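Local coordinates for Non-structural maintenance of chromosomes element 1 homolog (Xenopus laevis, PDB 7DG2), which probably acts as a RING-type E3 ubiquitin ligase, working with a MAGE partner inside the SMC5-SMC6 complex that serves DNA repair, at residues I64-G69 with G73-A78; K104-I109 with M167-Y172; E158-T163 with A191-L196; A181-C184 with K189-I192. All coordinates share one frame; numbering follows the deposited sequence.

Interaction 1 of 4, residues I64-G69 with G73-A78; sequences IEKGVG and GLTYYA
Lys66 (chi1 -61°) and Tyr77 (chi1 -71°) each hold CG anti to their own carbonyl carbon, and these shared rotamers lay the two side chains alongside one another on the face of a beta hairpin where their pairing already puts them. This is the hairpin 62-68/75-81; with strand 20-22 it makes a three-stranded antiparallel sheet, consistent with the wing of a winged-helix domain. Lys66 CG stands over one face of the Tyr77 ring, 3.8 Å from its centroid, a CH-pi contact off-centre, near the ring's border. A bend at chi3 then carries the lysine chain along the ring, with Lys66 CE 3.3 Å from Tyr77 OH. At the ring's edge and in its plane lies Ile64 CG2, 4.0 Å from Tyr77 CD2; Ile64 also packs on helix 46-57. Glu65 with Ala78 and Gly67 with Tyr76 form reciprocal hydrogen-bonded pairs; the straightest of their bonds is Tyr76 N to Gly67 O. Tyr76 presents its ring edge to Gly69, and its OH bonds to Asp72 in the turn. Gly69 N meets Leu74 O at 2.9 Å, while the last bond, from Gly73 N to Gly69 O, is bent to 141°.

Interaction 2 of 4, residues K104-I109 with M167-Y172; sequences KTMELI and MELEHY
Glu168, the residue before Leu169, has its OE1 gripped by the backbone N-H groups of Met71 and Leu72 of the Nse4 chain, while Leu169 itself reaches across to Met106. Leu72 of that same Nse4 chain also packs on Leu169 and Tyr172, the two residues of helix 163-176 that meet Met106. From helix 96-111, Met106 reaches across as an almost straight arm: CG lies anti to the backbone N (chi1 167°), chi2 is extended as well, and only at chi3 (55°) does the chain turn. The stretched part brings Met106 SD to within 3.7 Å of Leu169 CD1, and the final bend swings Met106 CE to 4.2 Å from both Leu169 CD1 and Tyr172 CE2. The methyl approaches the tyrosine ring obliquely. With the CA atoms of Met106 and Leu169 10.5 Å apart, the two helices are bridged by side-chain ends alone, and no hydrogen bond crosses between them. Helix 163-176 is kinked here, the N atoms of His171 and Tyr172 having no bond to the preceding turn; Arg82 instead uses its NH2 and NH1 on the carbonyls of Met167 and Glu168. One turn apart on helix 96-111, Lys104 NZ meets Glu107 OE2 in a 2.7 Å salt bridge, on the syn side and 22° out of the carboxylate plane. A flexible thioether against a methyl of a branched leucine side chain implies a contact governed by shape and dispersion, whereas directional polar bonds tie the neighbouring Glu168 to Nse4.

Interaction 3 of 4, residues E158-T163 with A191-L196; sequences EYTLHT and AIQSQL
The seam between the Nse1 family region, probably of winged-helix type, and the predicted RING-type zinc finger is formed here by strand 158-161 meeting the loop that follows the first hairpin of the finger. Ile192 supplies most of the loop's contribution, its two branches divided between neighbouring residues of the strand. The CG2 methyl of Ile192 lies 3.4 Å from Thr160 OG1, a close apolar-to-polar touch and not a hydrogen bond. The other branch ends at Ile192 CD1, 3.9 Å from Leu161 CD1, where the two side chains cross at about a right angle. Leu161 CD1 also lies 4.1 Å from Ile192 CG1, so that one leucine methyl touches the last two carbons of that branch. Thr160 turns its hydroxyl toward the loop because OG1 lies anti to the backbone N (chi1 -169°), and this buried oxygen is satisfied by Gly115 O. Strand 158-161 is the middle strand of a small antiparallel sheet, between 117-118 and 152-155, and the chain leaves it for helix 163-176. At the strand's end Thr160 and Leu161, though consecutive, both direct CB toward the loop. At the start of that helix His162 is the N-cap, its ND1 bonded to Arg164 N. Ile109 of helix 96-111 packs on Thr160, Leu161 and Ile192 alike, closing the apolar cluster. On the loop itself, one carboxylate fixes two successive amides: Glu70 OE2 takes Ile192 N and Glu70 OE1 takes Gln193 N.

Interaction 4 of 4, residues A181-C184 with K189-I192; sequences AKIC and KVAI. With ZN (zinc ion), chain G.
Cys184 N and Lys189 O close the tight end of this contact with a bond of 2.9 Å, nearly straight at 171°; at the other end, around Lys182, the strands are joined through water. Between the two lies the bond from Ala191 N to Lys182 O, also 2.9 Å, whose acceptor additionally receives the CA-H of Val190. Ile183 and Val190 form the non-hydrogen-bonded pair, and off that face Ile183 CD1 touches Val190 CG2 at 4.1 Å, both residues leaning on Arg174 of helix 163-176. The short antiparallel hairpin 182-183/190-191 leads into what is predicted to be an atypical RING-type zinc finger and delivers its first ligand. With SG anti to the backbone N (chi1 177°), Cys184 SG binds the zinc ion at 2.3 Å; Cys187, His205 and Cys208 complete the site. The second strand has a hand in it too, because Val190 O bonds to NE2 of that histidine, which binds zinc through ND1, and so helps to fix the ring's rotation. At the watery end one water accepts a hydrogen bond from Lys182 N and bridges to Ala191 O, each at 2.9 Å, linking the two strands. A second water accepts from Lys182 NZ at 3.0 Å and is hydrogen-bonded with Ile192 O. The lysine chain runs out extended and bends only at chi4, its ammonium group also bonding to Ser112 O. Along the way Lys182 CB lies 3.3 Å from Ala191 O.

In the fold
Interactions 2 and 3 are buried and rest on apolar side chains, whereas interactions 1 and 4 are hairpins, partly buried, built on backbone hydrogen bonds. Helix 163-176 touches them all: Met167 packs on the hairpin of interaction 1, Glu170 OE1 probably bonds to Val190 N of interaction 4, and the helix starts where the strand of interaction 3 ends. Ile109, beside the contact of interaction 2, lies on Ile192, a residue shared by interactions 3 and 4, whose centres are about 9 Å apart. The centre of interaction 1 lies farther off, about 15 to 17 Å from the others, yet it touches interactions 2 and 3, though not 4. Metal chemistry enters only at interaction 4, and Nse4 only at interaction 2.

Interaction 1 of 4, residues I64-G69 with G73-A78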
loop_
_atom_site.group_PDB
_atom_site.type_symbol
_atom_site.label_atom_id
_atom_site.label_comp_id
_atom_site.label_asym_id
_atom_site.label_seq_id
_atom_site.Cartn_x
_atom_site.Cartn_y
_atom_site.Cartn_z
ATOM N N ILE A 64 2.803 -14.864 5.001
ATOM C CA ILE A 64 3.566 -14.013 5.904
ATOM C C ILE A 64 4.855 -14.761 6.208
ATOM O O ILE A 64 4.846 -15.755 6.945
ATOM C CB ILE A 64 2.784 -13.690 7.184
ATOM C CG1 ILE A 64 1.506 -12.921 6.846
ATOM C CG2 ILE A 64 3.671 -12.882 8.138
ATOM C CD1 ILE A 64 0.496 -12.831 8.020
ATOM N N GLU A 65 5.953 -14.309 5.602
ATOM C CA GLU A 65 7.261 -14.932 5.741
ATOM C C GLU A 65 8.063 -14.255 6.842
ATOM O O GLU A 65 7.828 -13.098 7.180
ATOM C CB GLU A 65 8.033 -14.847 4.421
ATOM C CG GLU A 65 7.861 -16.046 3.525
ATOM C CD GLU A 65 8.704 -17.232 3.978
ATOM O OE1 GLU A 65 9.134 -17.256 5.152
ATOM O OE2 GLU A 65 8.950 -18.135 3.157
ATOM N N LYS A 66 9.026 -14.994 7.400
ATOM C CA LYS A 66 10.005 -14.451 8.336
ATOM C C LYS A 66 11.396 -14.503 7.718
ATOM O O LYS A 66 11.739 -15.465 7.022
ATOM C CB LYS A 66 10.042 -15.234 9.652
ATOM C CG LYS A 66 8.765 -15.255 10.431
ATOM C CD LYS A 66 8.989 -15.965 11.771
ATOM C CE LYS A 66 10.158 -15.352 12.534
ATOM N NZ LYS A 66 10.465 -16.081 13.802
ATOM N N GLY A 67 12.192 -13.473 7.979
ATOM C CA GLY A 67 13.561 -13.434 7.504
ATOM C C GLY A 67 14.419 -12.602 8.431
ATOM O O GLY A 67 13.931 -12.020 9.401
ATOM N N VAL A 68 15.715 -12.543 8.120
ATOM C CA VAL A 68 16.700 -11.819 8.920
ATOM C C VAL A 68 17.341 -10.738 8.056
ATOM O O VAL A 68 17.725 -10.998 6.911
ATOM C CB VAL A 68 17.774 -12.767 9.484
ATOM C CG1 VAL A 68 18.855 -11.975 10.208
ATOM C CG2 VAL A 68 17.147 -13.784 10.414
ATOM N N GLY A 69 17.466 -9.532 8.609
ATOM C CA GLY A 69 18.118 -8.453 7.883
ATOM C C GLY A 69 19.614 -8.715 7.758
ATOM O O GLY A 69 20.285 -9.037 8.747
ATOM N N GLY A 73 20.752 -7.910 11.421
ATOM C CA GLY A 73 20.504 -9.154 12.120
ATOM C C GLY A 73 19.145 -9.266 12.777
ATOM O O GLY A 73 18.900 -10.237 13.498
ATOM N N LEU A 74 18.255 -8.306 12.545
ATOM C CA LEU A 74 16.925 -8.327 13.136
ATOM C C LEU A 74 15.991 -9.248 12.351
ATOM O O LEU A 74 16.182 -9.504 11.161
ATOM C CB LEU A 74 16.344 -6.917 13.182
ATOM C CG LEU A 74 17.152 -5.889 13.965
ATOM C CD1 LEU A 74 16.576 -4.500 13.767
ATOM C CD2 LEU A 74 17.195 -6.265 15.439
ATOM N N THR A 75 14.978 -9.762 13.047
ATOM C CA THR A 75 13.940 -10.565 12.408
ATOM C C THR A 75 12.877 -9.654 11.803
ATOM O O THR A 75 12.482 -8.654 12.405
ATOM C CB THR A 75 13.314 -11.529 13.423
ATOM O OG1 THR A 75 14.276 -12.530 13.787
ATOM C CG2 THR A 75 12.076 -12.220 12.854
ATOM N N TYR A 76 12.447 -9.986 10.586
ATOM C CA TYR A 76 11.394 -9.255 9.884
ATOM C C TYR A 76 10.287 -10.211 9.469
ATOM O O TYR A 76 10.539 -11.377 9.152
ATOM C CB TYR A 76 11.941 -8.542 8.626
ATOM C CG TYR A 76 12.828 -7.370 8.966
ATOM C CD1 TYR A 76 14.188 -7.548 9.200
ATOM C CD2 TYR A 76 12.301 -6.094 9.089
ATOM C CE1 TYR A 76 14.994 -6.481 9.534
ATOM C CE2 TYR A 76 13.101 -5.020 9.422
ATOM C CZ TYR A 76 14.454 -5.221 9.639
ATOM O OH TYR A 76 15.262 -4.154 9.975
ATOM N N TYR A 77 9.050 -9.705 9.481
ATOM C CA TYR A 77 7.900 -10.383 8.904
ATOM C C TYR A 77 7.456 -9.608 7.672
ATOM O O TYR A 77 7.399 -8.374 7.701
ATOM C CB TYR A 77 6.733 -10.463 9.891
ATOM C CG TYR A 77 6.969 -11.416 11.046
ATOM C CD1 TYR A 77 7.844 -11.085 12.074
ATOM C CD2 TYR A 77 6.308 -12.635 11.106
ATOM C CE1 TYR A 77 8.056 -11.959 13.135
ATOM C CE2 TYR A 77 6.510 -13.504 12.175
ATOM C CZ TYR A 77 7.393 -13.162 13.171
ATOM O OH TYR A 77 7.594 -14.037 14.229
ATOM N N ALA A 78 7.159 -10.320 6.592
ATOM C CA ALA A 78 6.703 -9.651 5.378
ATOM C C ALA A 78 5.561 -10.424 4.736
ATOM O O ALA A 78 5.581 -11.657 4.693
ATOM C CB ALA A 78 7.835 -9.491 4.357
#

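Interaction 2 of 4, residues K104-I109 with M167-Y172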
loop_
_atom_site.group_PDB
_atom_site.type_symbol
_atom_site.label_atom_id
_atom_site.label_comp_id
_atom_site.label_asym_id
_atom_site.label_seq_id
_atom_site.Cartn_x
_atom_site.Cartn_y
_atom_site.Cartn_z
ATOM N N LYS A 104 17.246 -4.564 -14.055
ATOM C CA LYS A 104 18.669 -4.378 -14.355
ATOM C C LYS A 104 19.430 -3.898 -13.128
ATOM O O LYS A 104 20.588 -4.283 -12.919
ATOM C CB LYS A 104 18.862 -3.396 -15.519
ATOM C CG LYS A 104 18.250 -3.847 -16.852
ATOM C CD LYS A 104 18.765 -5.216 -17.286
ATOM C CE LYS A 104 20.246 -5.187 -17.644
ATOM N NZ LYS A 104 20.718 -6.528 -18.134
ATOM N N THR A 105 18.799 -3.052 -12.301
ATOM C CA THR A 105 19.439 -2.608 -11.061
ATOM C C THR A 105 19.622 -3.774 -10.094
ATOM O O THR A 105 20.689 -3.941 -9.485
ATOM C CB THR A 105 18.597 -1.491 -10.426
ATOM O OG1 THR A 105 18.522 -0.373 -11.330
ATOM C CG2 THR A 105 19.201 -1.025 -9.100
ATOM N N MET A 106 18.582 -4.588 -9.932
ATOM C CA MET A 106 18.690 -5.800 -9.128
ATOM C C MET A 106 19.804 -6.708 -9.635
ATOM O O MET A 106 20.590 -7.241 -8.844
ATOM C CB MET A 106 17.347 -6.540 -9.138
ATOM C CG MET A 106 17.424 -7.960 -8.600
ATOM S SD MET A 106 15.780 -8.679 -8.294
ATOM C CE MET A 106 15.003 -8.480 -9.876
ATOM N N GLU A 107 19.906 -6.872 -10.955
ATOM C CA GLU A 107 20.962 -7.713 -11.510
ATOM C C GLU A 107 22.339 -7.167 -11.161
ATOM O O GLU A 107 23.227 -7.924 -10.757
ATOM C CB GLU A 107 20.794 -7.831 -13.026
ATOM C CG GLU A 107 21.960 -8.531 -13.722
ATOM C CD GLU A 107 21.819 -8.556 -15.237
ATOM O OE1 GLU A 107 22.585 -9.301 -15.886
ATOM O OE2 GLU A 107 20.945 -7.841 -15.775
ATOM N N LEU A 108 22.533 -5.855 -11.290
ATOM C CA LEU A 108 23.824 -5.272 -10.925
ATOM C C LEU A 108 24.105 -5.437 -9.432
ATOM O O LEU A 108 25.242 -5.713 -9.032
ATOM C CB LEU A 108 23.860 -3.796 -11.337
ATOM C CG LEU A 108 25.169 -3.042 -11.140
ATOM C CD1 LEU A 108 26.291 -3.882 -11.692
ATOM C CD2 LEU A 108 25.077 -1.709 -11.882
ATOM N N ILE A 109 23.080 -5.270 -8.592
ATOM C CA ILE A 109 23.244 -5.482 -7.154
ATOM C C ILE A 109 23.663 -6.921 -6.870
ATOM O O ILE A 109 24.556 -7.176 -6.055
ATOM C CB ILE A 109 21.942 -5.107 -6.425
ATOM C CG1 ILE A 109 21.834 -3.582 -6.319
ATOM C CG2 ILE A 109 21.849 -5.806 -5.080
ATOM C CD1 ILE A 109 20.394 -3.069 -6.097
ATOM N N MET A 167 13.205 -11.242 0.703
ATOM C CA MET A 167 12.254 -12.224 1.215
ATOM C C MET A 167 11.280 -12.661 0.132
ATOM O O MET A 167 11.031 -13.860 -0.050
ATOM C CB MET A 167 11.513 -11.653 2.422
ATOM C CG MET A 167 12.393 -11.554 3.683
ATOM S SD MET A 167 11.631 -10.732 5.087
ATOM C CE MET A 167 10.340 -11.910 5.523
ATOM N N GLU A 168 10.745 -11.706 -0.633
ATOM C CA GLU A 168 9.772 -12.091 -1.653
ATOM C C GLU A 168 10.433 -12.750 -2.863
ATOM O O GLU A 168 9.874 -13.690 -3.446
ATOM C CB GLU A 168 8.966 -10.879 -2.103
ATOM C CG GLU A 168 7.820 -11.277 -3.027
ATOM C CD GLU A 168 6.893 -10.122 -3.300
ATOM O OE1 GLU A 168 7.196 -9.320 -4.212
ATOM O OE2 GLU A 168 5.883 -10.004 -2.575
ATOM N N LEU A 169 11.609 -12.269 -3.264
ATOM C CA LEU A 169 12.250 -12.704 -4.502
ATOM C C LEU A 169 13.334 -13.755 -4.289
ATOM O O LEU A 169 14.054 -14.070 -5.240
ATOM C CB LEU A 169 12.849 -11.505 -5.246
ATOM C CG LEU A 169 11.843 -10.472 -5.768
ATOM C CD1 LEU A 169 12.546 -9.456 -6.668
ATOM C CD2 LEU A 169 10.760 -11.144 -6.534
ATOM N N GLU A 170 13.449 -14.308 -3.077
ATOM C CA GLU A 170 14.502 -15.275 -2.753
ATOM C C GLU A 170 14.613 -16.375 -3.802
ATOM O O GLU A 170 15.694 -16.635 -4.341
ATOM C CB GLU A 170 14.224 -15.874 -1.365
ATOM C CG GLU A 170 15.075 -17.084 -0.972
ATOM C CD GLU A 170 16.442 -16.696 -0.432
ATOM O OE1 GLU A 170 17.406 -17.473 -0.626
ATOM O OE2 GLU A 170 16.554 -15.619 0.197
ATOM N N HIS A 171 13.500 -17.036 -4.112
ATOM C CA HIS A 171 13.568 -18.164 -5.027
ATOM C C HIS A 171 13.600 -17.713 -6.473
ATOM O O HIS A 171 14.243 -18.361 -7.307
ATOM C CB HIS A 171 12.401 -19.104 -4.746
ATOM C CG HIS A 171 12.373 -19.563 -3.324
ATOM N ND1 HIS A 171 11.718 -18.866 -2.332
ATOM C CD2 HIS A 171 12.991 -20.602 -2.712
ATOM C CE1 HIS A 171 11.901 -19.478 -1.175
ATOM N NE2 HIS A 171 12.671 -20.533 -1.379
ATOM N N TYR A 172 12.944 -16.597 -6.783
ATOM C CA TYR A 172 13.068 -16.015 -8.110
ATOM C C TYR A 172 14.530 -15.732 -8.449
ATOM O O TYR A 172 15.008 -16.065 -9.541
ATOM C CB TYR A 172 12.231 -14.741 -8.180
ATOM C CG TYR A 172 12.370 -13.986 -9.460
ATOM C CD1 TYR A 172 11.565 -14.278 -10.554
ATOM C CD2 TYR A 172 13.312 -12.978 -9.585
ATOM C CE1 TYR A 172 11.697 -13.578 -11.733
ATOM C CE2 TYR A 172 13.453 -12.280 -10.754
ATOM C CZ TYR A 172 12.642 -12.580 -11.824
ATOM O OH TYR A 172 12.796 -11.868 -12.984
#

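Interaction 3 of 4, residues E158-T163 with A191-L196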
loop_
_atom_site.group_PDB
_atom_site.type_symbol
_atom_site.label_atom_id
_atom_site.label_comp_id
_atom_site.label_asym_id
_atom_site.label_seq_id
_atom_site.Cartn_x
_atom_site.Cartn_y
_atom_site.Cartn_z
ATOM N N GLU A 158 23.674 5.194 -2.885
ATOM C CA GLU A 158 23.903 3.800 -3.239
ATOM C C GLU A 158 22.707 2.984 -2.775
ATOM O O GLU A 158 22.066 3.319 -1.777
ATOM C CB GLU A 158 25.202 3.260 -2.627
ATOM C CG GLU A 158 26.391 4.133 -2.993
ATOM C CD GLU A 158 27.736 3.495 -2.696
ATOM O OE1 GLU A 158 27.842 2.251 -2.754
ATOM O OE2 GLU A 158 28.690 4.248 -2.409
ATOM N N TYR A 159 22.401 1.932 -3.524
ATOM C CA TYR A 159 21.161 1.188 -3.344
ATOM C C TYR A 159 21.437 -0.300 -3.250
ATOM O O TYR A 159 22.207 -0.848 -4.040
ATOM C CB TYR A 159 20.205 1.444 -4.513
ATOM C CG TYR A 159 19.811 2.893 -4.617
ATOM C CD1 TYR A 159 20.601 3.800 -5.328
ATOM C CD2 TYR A 159 18.672 3.368 -3.975
ATOM C CE1 TYR A 159 20.262 5.121 -5.398
ATOM C CE2 TYR A 159 18.320 4.706 -4.051
ATOM C CZ TYR A 159 19.124 5.572 -4.765
ATOM O OH TYR A 159 18.805 6.903 -4.864
ATOM N N THR A 160 20.774 -0.961 -2.302
ATOM C CA THR A 160 20.754 -2.413 -2.270
ATOM C C THR A 160 19.296 -2.864 -2.186
ATOM O O THR A 160 18.376 -2.048 -2.068
ATOM C CB THR A 160 21.597 -2.963 -1.097
ATOM O OG1 THR A 160 21.758 -4.386 -1.236
ATOM C CG2 THR A 160 20.928 -2.646 0.234
ATOM N N LEU A 161 19.082 -4.169 -2.290
ATOM C CA LEU A 161 17.736 -4.708 -2.156
ATOM C C LEU A 161 17.281 -4.603 -0.708
ATOM O O LEU A 161 18.047 -4.885 0.215
ATOM C CB LEU A 161 17.694 -6.173 -2.592
ATOM C CG LEU A 161 18.081 -6.506 -4.021
ATOM C CD1 LEU A 161 17.833 -7.979 -4.267
ATOM C CD2 LEU A 161 17.292 -5.652 -4.998
ATOM N N HIS A 162 16.028 -4.195 -0.507
ATOM C CA HIS A 162 15.454 -4.209 0.835
ATOM C C HIS A 162 15.286 -5.648 1.315
ATOM O O HIS A 162 15.137 -6.575 0.514
ATOM C CB HIS A 162 14.092 -3.486 0.831
ATOM C CG HIS A 162 13.615 -3.069 2.193
ATOM N ND1 HIS A 162 13.060 -3.953 3.098
ATOM C CD2 HIS A 162 13.608 -1.859 2.799
ATOM C CE1 HIS A 162 12.743 -3.305 4.205
ATOM N NE2 HIS A 162 13.075 -2.036 4.052
ATOM N N THR A 163 15.302 -5.837 2.640
ATOM C CA THR A 163 14.961 -7.147 3.191
ATOM C C THR A 163 13.647 -7.666 2.612
ATOM O O THR A 163 13.529 -8.846 2.276
ATOM C CB THR A 163 14.881 -7.065 4.713
ATOM O OG1 THR A 163 16.142 -6.611 5.220
ATOM C CG2 THR A 163 14.559 -8.432 5.307
ATOM N N ALA A 191 22.613 -14.410 -0.717
ATOM C CA ALA A 191 23.302 -13.328 -0.031
ATOM C C ALA A 191 23.467 -12.181 -1.008
ATOM O O ALA A 191 23.946 -12.381 -2.129
ATOM C CB ALA A 191 24.666 -13.766 0.506
ATOM N N ILE A 192 23.059 -10.985 -0.592
ATOM C CA ILE A 192 23.277 -9.787 -1.393
ATOM C C ILE A 192 24.538 -9.097 -0.889
ATOM O O ILE A 192 25.491 -8.887 -1.650
ATOM C CB ILE A 192 22.049 -8.857 -1.350
ATOM C CG1 ILE A 192 20.819 -9.576 -1.907
ATOM C CG2 ILE A 192 22.314 -7.615 -2.148
ATOM C CD1 ILE A 192 20.966 -10.043 -3.346
ATOM N N GLN A 193 24.565 -8.748 0.396
ATOM C CA GLN A 193 25.801 -8.345 1.057
ATOM C C GLN A 193 26.459 -9.578 1.662
ATOM O O GLN A 193 25.781 -10.451 2.207
ATOM C CB GLN A 193 25.530 -7.300 2.139
ATOM C CG GLN A 193 24.907 -6.025 1.594
ATOM C CD GLN A 193 24.717 -4.973 2.659
ATOM O OE1 GLN A 193 23.583 -4.617 3.001
ATOM N NE2 GLN A 193 25.821 -4.457 3.184
ATOM N N SER A 194 27.783 -9.656 1.548
ATOM C CA SER A 194 28.476 -10.878 1.927
ATOM C C SER A 194 29.945 -10.569 2.146
ATOM O O SER A 194 30.438 -9.499 1.791
ATOM C CB SER A 194 28.332 -11.962 0.852
ATOM O OG SER A 194 29.069 -11.591 -0.298
ATOM N N GLN A 195 30.639 -11.535 2.738
ATOM C CA GLN A 195 32.092 -11.610 2.674
ATOM C C GLN A 195 32.468 -12.697 1.678
ATOM O O GLN A 195 31.949 -13.814 1.750
ATOM C CB GLN A 195 32.691 -11.921 4.043
ATOM C CG GLN A 195 32.532 -10.813 5.053
ATOM C CD GLN A 195 33.359 -11.061 6.294
ATOM O OE1 GLN A 195 33.789 -12.188 6.548
ATOM N NE2 GLN A 195 33.604 -10.007 7.069
ATOM N N LEU A 196 33.360 -12.370 0.750
ATOM C CA LEU A 196 33.770 -13.297 -0.294
ATOM C C LEU A 196 35.169 -13.823 -0.009
ATOM O O LEU A 196 36.047 -13.072 0.429
ATOM C CB LEU A 196 33.758 -12.626 -1.664
ATOM C CG LEU A 196 32.416 -12.088 -2.156
ATOM C CD1 LEU A 196 32.649 -11.127 -3.306
ATOM C CD2 LEU A 196 31.526 -13.257 -2.575
#

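Interaction 4 of 4, residues A181-C184 with K189-I192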
loop_
_atom_site.group_PDB
_atom_site.type_symbol
_atom_site.label_atom_id
_atom_site.label_comp_id
_atom_site.label_asym_id
_atom_site.label_seq_id
_atom_site.Cartn_x
_atom_site.Cartn_y
_atom_site.Cartn_z
ATOM N N ALA A 181 24.052 -15.523 -8.776
ATOM C CA ALA A 181 23.621 -15.141 -7.438
ATOM C C ALA A 181 24.511 -15.793 -6.388
ATOM O O ALA A 181 24.888 -16.961 -6.510
ATOM C CB ALA A 181 22.162 -15.542 -7.206
ATOM N N LYS A 182 24.848 -15.030 -5.355
ATOM C CA LYS A 182 25.641 -15.554 -4.249
ATOM C C LYS A 182 24.761 -16.428 -3.366
ATOM O O LYS A 182 23.725 -15.969 -2.869
ATOM C CB LYS A 182 26.240 -14.410 -3.434
ATOM C CG LYS A 182 27.228 -13.525 -4.201
ATOM C CD LYS A 182 27.599 -12.291 -3.388
ATOM C CE LYS A 182 28.419 -11.303 -4.212
ATOM N NZ LYS A 182 27.721 -10.826 -5.450
ATOM N N ILE A 183 25.172 -17.678 -3.161
ATOM C CA ILE A 183 24.500 -18.600 -2.246
ATOM C C ILE A 183 25.429 -18.830 -1.062
ATOM O O ILE A 183 26.514 -19.398 -1.227
ATOM C CB ILE A 183 24.153 -19.930 -2.934
ATOM C CG1 ILE A 183 23.293 -19.681 -4.169
ATOM C CG2 ILE A 183 23.439 -20.865 -1.968
ATOM C CD1 ILE A 183 21.939 -19.073 -3.859
ATOM N N CYS A 184 25.008 -18.386 0.125
ATOM C CA CYS A 184 25.858 -18.458 1.314
ATOM C C CYS A 184 26.316 -19.889 1.566
ATOM O O CYS A 184 25.508 -20.820 1.580
ATOM C CB CYS A 184 25.107 -17.929 2.538
ATOM S SG CYS A 184 26.050 -18.045 4.091
ATOM N N LYS A 189 21.317 -19.786 1.636
ATOM C CA LYS A 189 20.340 -18.816 1.163
ATOM C C LYS A 189 21.036 -17.712 0.377
ATOM O O LYS A 189 22.243 -17.498 0.504
ATOM C CB LYS A 189 19.555 -18.209 2.330
ATOM C CG LYS A 189 18.781 -19.225 3.149
ATOM C CD LYS A 189 18.195 -18.593 4.398
ATOM C CE LYS A 189 17.226 -19.548 5.073
ATOM N NZ LYS A 189 16.184 -19.998 4.108
ATOM N N VAL A 190 20.248 -17.015 -0.449
ATOM C CA VAL A 190 20.776 -15.899 -1.225
ATOM C C VAL A 190 21.447 -14.895 -0.303
ATOM O O VAL A 190 20.936 -14.569 0.777
ATOM C CB VAL A 190 19.655 -15.229 -2.038
ATOM C CG1 VAL A 190 20.111 -13.886 -2.599
ATOM C CG2 VAL A 190 19.197 -16.146 -3.164
ATOM N N ALA A 191 22.613 -14.410 -0.717
ATOM C CA ALA A 191 23.302 -13.328 -0.031
ATOM C C ALA A 191 23.467 -12.181 -1.008
ATOM O O ALA A 191 23.946 -12.381 -2.129
ATOM C CB ALA A 191 24.666 -13.766 0.506
ATOM N N ILE A 192 23.059 -10.985 -0.592
ATOM C CA ILE A 192 23.277 -9.787 -1.393
ATOM C C ILE A 192 24.538 -9.097 -0.889
ATOM O O ILE A 192 25.491 -8.887 -1.650
ATOM C CB ILE A 192 22.049 -8.857 -1.350
ATOM C CG1 ILE A 192 20.819 -9.576 -1.907
ATOM C CG2 ILE A 192 22.314 -7.615 -2.148
ATOM C CD1 ILE A 192 20.966 -10.043 -3.346
HETATM ZN ZN ZN G . 24.228 -17.360 5.386
HETATM O O HOH W 1 25.293 -9.460 -4.345
HETATM O O HOH W 2 24.066 -12.300 -5.049
#